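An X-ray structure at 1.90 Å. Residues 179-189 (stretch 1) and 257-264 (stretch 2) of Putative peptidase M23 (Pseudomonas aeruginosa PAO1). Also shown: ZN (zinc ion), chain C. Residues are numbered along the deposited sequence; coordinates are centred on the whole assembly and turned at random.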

# COMPACT_ATOMS: atom_id res chain seq x y z
N PRO A 179 13.81 -3.88 -8.91
CA PRO A 179 13.52 -4.80 -7.81
C PRO A 179 12.04 -5.19 -7.76
O PRO A 179 11.19 -4.44 -8.25
CB PRO A 179 13.90 -3.98 -6.57
CG PRO A 179 13.72 -2.56 -6.98
CD PRO A 179 13.99 -2.49 -8.45
N HIS A 180 11.75 -6.36 -7.18
CA HIS A 180 10.37 -6.86 -7.06
C HIS A 180 9.61 -6.05 -6.01
O HIS A 180 9.82 -6.21 -4.81
CB HIS A 180 10.36 -8.36 -6.75
CG HIS A 180 9.03 -9.01 -6.94
ND1 HIS A 180 8.37 -9.67 -5.92
CD2 HIS A 180 8.24 -9.12 -8.03
CE1 HIS A 180 7.23 -10.16 -6.37
NE2 HIS A 180 7.13 -9.83 -7.65
N SER A 181 8.72 -5.18 -6.49
CA SER A 181 8.09 -4.14 -5.67
C SER A 181 6.83 -4.58 -4.92
O SER A 181 6.16 -3.74 -4.28
CB SER A 181 7.81 -2.89 -6.51
OG SER A 181 6.97 -3.20 -7.61
N GLY A 182 6.51 -5.87 -4.98
CA GLY A 182 5.35 -6.43 -4.26
C GLY A 182 5.51 -7.87 -3.84
O GLY A 182 6.62 -8.39 -3.78
N LEU A 183 4.38 -8.52 -3.57
CA LEU A 183 4.34 -9.91 -3.11
C LEU A 183 3.57 -10.81 -4.08
O LEU A 183 2.46 -10.47 -4.50
CB LEU A 183 3.73 -9.98 -1.70
CG LEU A 183 3.42 -11.33 -1.04
CD1 LEU A 183 4.70 -12.14 -0.79
CD2 LEU A 183 2.65 -11.10 0.26
N ASP A 184 4.17 -11.94 -4.44
CA ASP A 184 3.50 -12.92 -5.32
C ASP A 184 2.83 -14.03 -4.54
O ASP A 184 3.24 -14.37 -3.43
CB ASP A 184 4.49 -13.53 -6.31
CG ASP A 184 4.73 -12.67 -7.51
OD1 ASP A 184 4.18 -11.54 -7.57
OD2 ASP A 184 5.49 -13.10 -8.40
N PHE A 185 1.79 -14.60 -5.15
CA PHE A 185 1.12 -15.79 -4.64
C PHE A 185 1.06 -16.84 -5.74
O PHE A 185 0.77 -16.52 -6.90
CB PHE A 185 -0.29 -15.47 -4.15
CG PHE A 185 -0.34 -14.53 -2.98
CD1 PHE A 185 -0.40 -15.02 -1.68
CD2 PHE A 185 -0.35 -13.14 -3.17
CE1 PHE A 185 -0.45 -14.16 -0.58
CE2 PHE A 185 -0.39 -12.27 -2.08
CZ PHE A 185 -0.44 -12.78 -0.78
N ALA A 186 1.36 -18.09 -5.36
CA ALA A 186 1.26 -19.23 -6.27
C ALA A 186 -0.19 -19.71 -6.34
O ALA A 186 -0.62 -20.57 -5.57
CB ALA A 186 2.19 -20.35 -5.82
N VAL A 187 -0.94 -19.11 -7.27
CA VAL A 187 -2.34 -19.48 -7.52
C VAL A 187 -2.59 -19.52 -9.04
O VAL A 187 -1.94 -18.79 -9.79
CB VAL A 187 -3.37 -18.51 -6.83
CG1 VAL A 187 -3.48 -18.78 -5.33
CG2 VAL A 187 -3.03 -17.05 -7.10
N PRO A 188 -3.51 -20.40 -9.49
CA PRO A 188 -3.78 -20.48 -10.93
C PRO A 188 -4.60 -19.30 -11.47
O PRO A 188 -5.17 -18.54 -10.68
CB PRO A 188 -4.58 -21.78 -11.07
CG PRO A 188 -5.27 -21.93 -9.75
CD PRO A 188 -4.31 -21.38 -8.73
N ALA A 189 -4.65 -19.16 -12.79
CA ALA A 189 -5.51 -18.19 -13.46
C ALA A 189 -6.98 -18.46 -13.15
O ALA A 189 -7.42 -19.62 -13.13
CB ALA A 189 -5.27 -18.20 -14.96
ZN ZN C . 5.16 -10.14 -8.57
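Stretch 2 257-264: GPHMHWNV

Stretch 2 enters an extended strand that includes His 261 to Val 264 and runs on later in the chain, antiparallel to the short strand containing Leu 183 and Asp 184: the N-to-C directions differ by 150°, and the axes approach to 4.9 Å. His 180, a t rotamer, reaches the zinc through NE2 at 2.2 Å; its ring centroid lies 5.0 Å from that of His 261, with the planes at 84°. Water bridges Ser 181 to stretch 2, one molecule donating to Ser 181 O at 2.7 Å and accepting from Val 264 N at 2.8 Å. Gly 182 CA sits 3.3 Å from Trp 262 O, and an ideal CB here would clash with that oxygen. Leu 183 and Trp 262 form a reciprocal pair, Leu 183 N to Trp 262 O at 2.9 Å (169°) and Trp 262 N to Leu 183 O at 3.1 Å (154°). Asp 184 faces His 261, CA to CA 4.9 Å, without backbone bonds between them; on the face carrying these two the zinc joins the strands, bound by Asp 184 OD1 at 2.0 Å and His 261 ND1 at 2.1 Å; His 259, in the loop before, adds NE2 at 2.4 Å. On the other face, Phe 185 CE2 lies 3.7 Å from Trp 262 CE3, edge to edge. Beyond it, Val 187 CG2 packs 3.7 Å from Met 260 CB.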

# COMPACT_ATOMS: atom_id res chain seq x y z
N GLY A 257 3.08 -16.81 -17.84
CA GLY A 257 2.19 -17.66 -17.04
C GLY A 257 1.47 -16.83 -15.99
O GLY A 257 1.73 -15.62 -15.87
N PRO A 258 0.56 -17.46 -15.21
CA PRO A 258 -0.25 -16.76 -14.21
C PRO A 258 0.60 -16.08 -13.13
O PRO A 258 1.48 -16.72 -12.53
CB PRO A 258 -1.11 -17.88 -13.60
CG PRO A 258 -1.08 -18.97 -14.60
CD PRO A 258 0.27 -18.90 -15.24
N HIS A 259 0.35 -14.79 -12.92
CA HIS A 259 1.16 -13.98 -12.02
C HIS A 259 0.27 -13.08 -11.15
O HIS A 259 -0.09 -11.96 -11.53
CB HIS A 259 2.20 -13.18 -12.84
CG HIS A 259 3.10 -12.29 -12.02
ND1 HIS A 259 3.85 -11.29 -12.58
CD2 HIS A 259 3.35 -12.25 -10.69
CE1 HIS A 259 4.53 -10.67 -11.64
NE2 HIS A 259 4.25 -11.23 -10.48
N MET A 260 -0.07 -13.61 -9.99
CA MET A 260 -0.77 -12.88 -8.95
C MET A 260 0.21 -11.93 -8.23
O MET A 260 1.03 -12.37 -7.42
CB MET A 260 -1.41 -13.88 -7.98
CG MET A 260 -2.00 -13.31 -6.70
SD MET A 260 -3.17 -11.99 -6.97
CE MET A 260 -3.08 -11.17 -5.38
N HIS A 261 0.14 -10.64 -8.55
CA HIS A 261 1.03 -9.64 -7.96
C HIS A 261 0.24 -8.61 -7.15
O HIS A 261 -0.72 -8.02 -7.66
CB HIS A 261 1.88 -8.94 -9.04
CG HIS A 261 2.88 -7.96 -8.48
ND1 HIS A 261 4.20 -8.29 -8.26
CD2 HIS A 261 2.75 -6.67 -8.12
CE1 HIS A 261 4.83 -7.23 -7.78
NE2 HIS A 261 3.97 -6.24 -7.68
N TRP A 262 0.68 -8.40 -5.91
CA TRP A 262 0.05 -7.46 -4.98
C TRP A 262 1.07 -6.44 -4.47
O TRP A 262 2.09 -6.83 -3.87
CB TRP A 262 -0.57 -8.24 -3.82
CG TRP A 262 -1.20 -7.42 -2.69
CD1 TRP A 262 -1.82 -6.21 -2.79
CD2 TRP A 262 -1.30 -7.81 -1.31
NE1 TRP A 262 -2.29 -5.82 -1.56
CE2 TRP A 262 -1.98 -6.78 -0.63
CE3 TRP A 262 -0.87 -8.93 -0.58
CZ2 TRP A 262 -2.24 -6.82 0.74
CZ3 TRP A 262 -1.12 -8.97 0.79
CH2 TRP A 262 -1.81 -7.92 1.44
N ASN A 263 0.81 -5.16 -4.73
CA ASN A 263 1.59 -4.06 -4.15
C ASN A 263 0.83 -3.43 -3.00
O ASN A 263 -0.39 -3.30 -3.08
CB ASN A 263 1.85 -2.95 -5.18
CG ASN A 263 2.84 -3.36 -6.24
OD1 ASN A 263 3.80 -4.08 -5.96
ND2 ASN A 263 2.63 -2.90 -7.46
N VAL A 264 1.55 -3.04 -1.94
CA VAL A 264 0.98 -2.21 -0.88
C VAL A 264 1.82 -0.94 -0.79
O VAL A 264 3.04 -1.00 -0.72
CB VAL A 264 0.94 -2.91 0.50
CG1 VAL A 264 0.56 -1.92 1.62
CG2 VAL A 264 -0.04 -4.07 0.49
O HOH W 1 4.36 -3.31 -2.29
O HOH W 2 4.92 -2.96 -9.66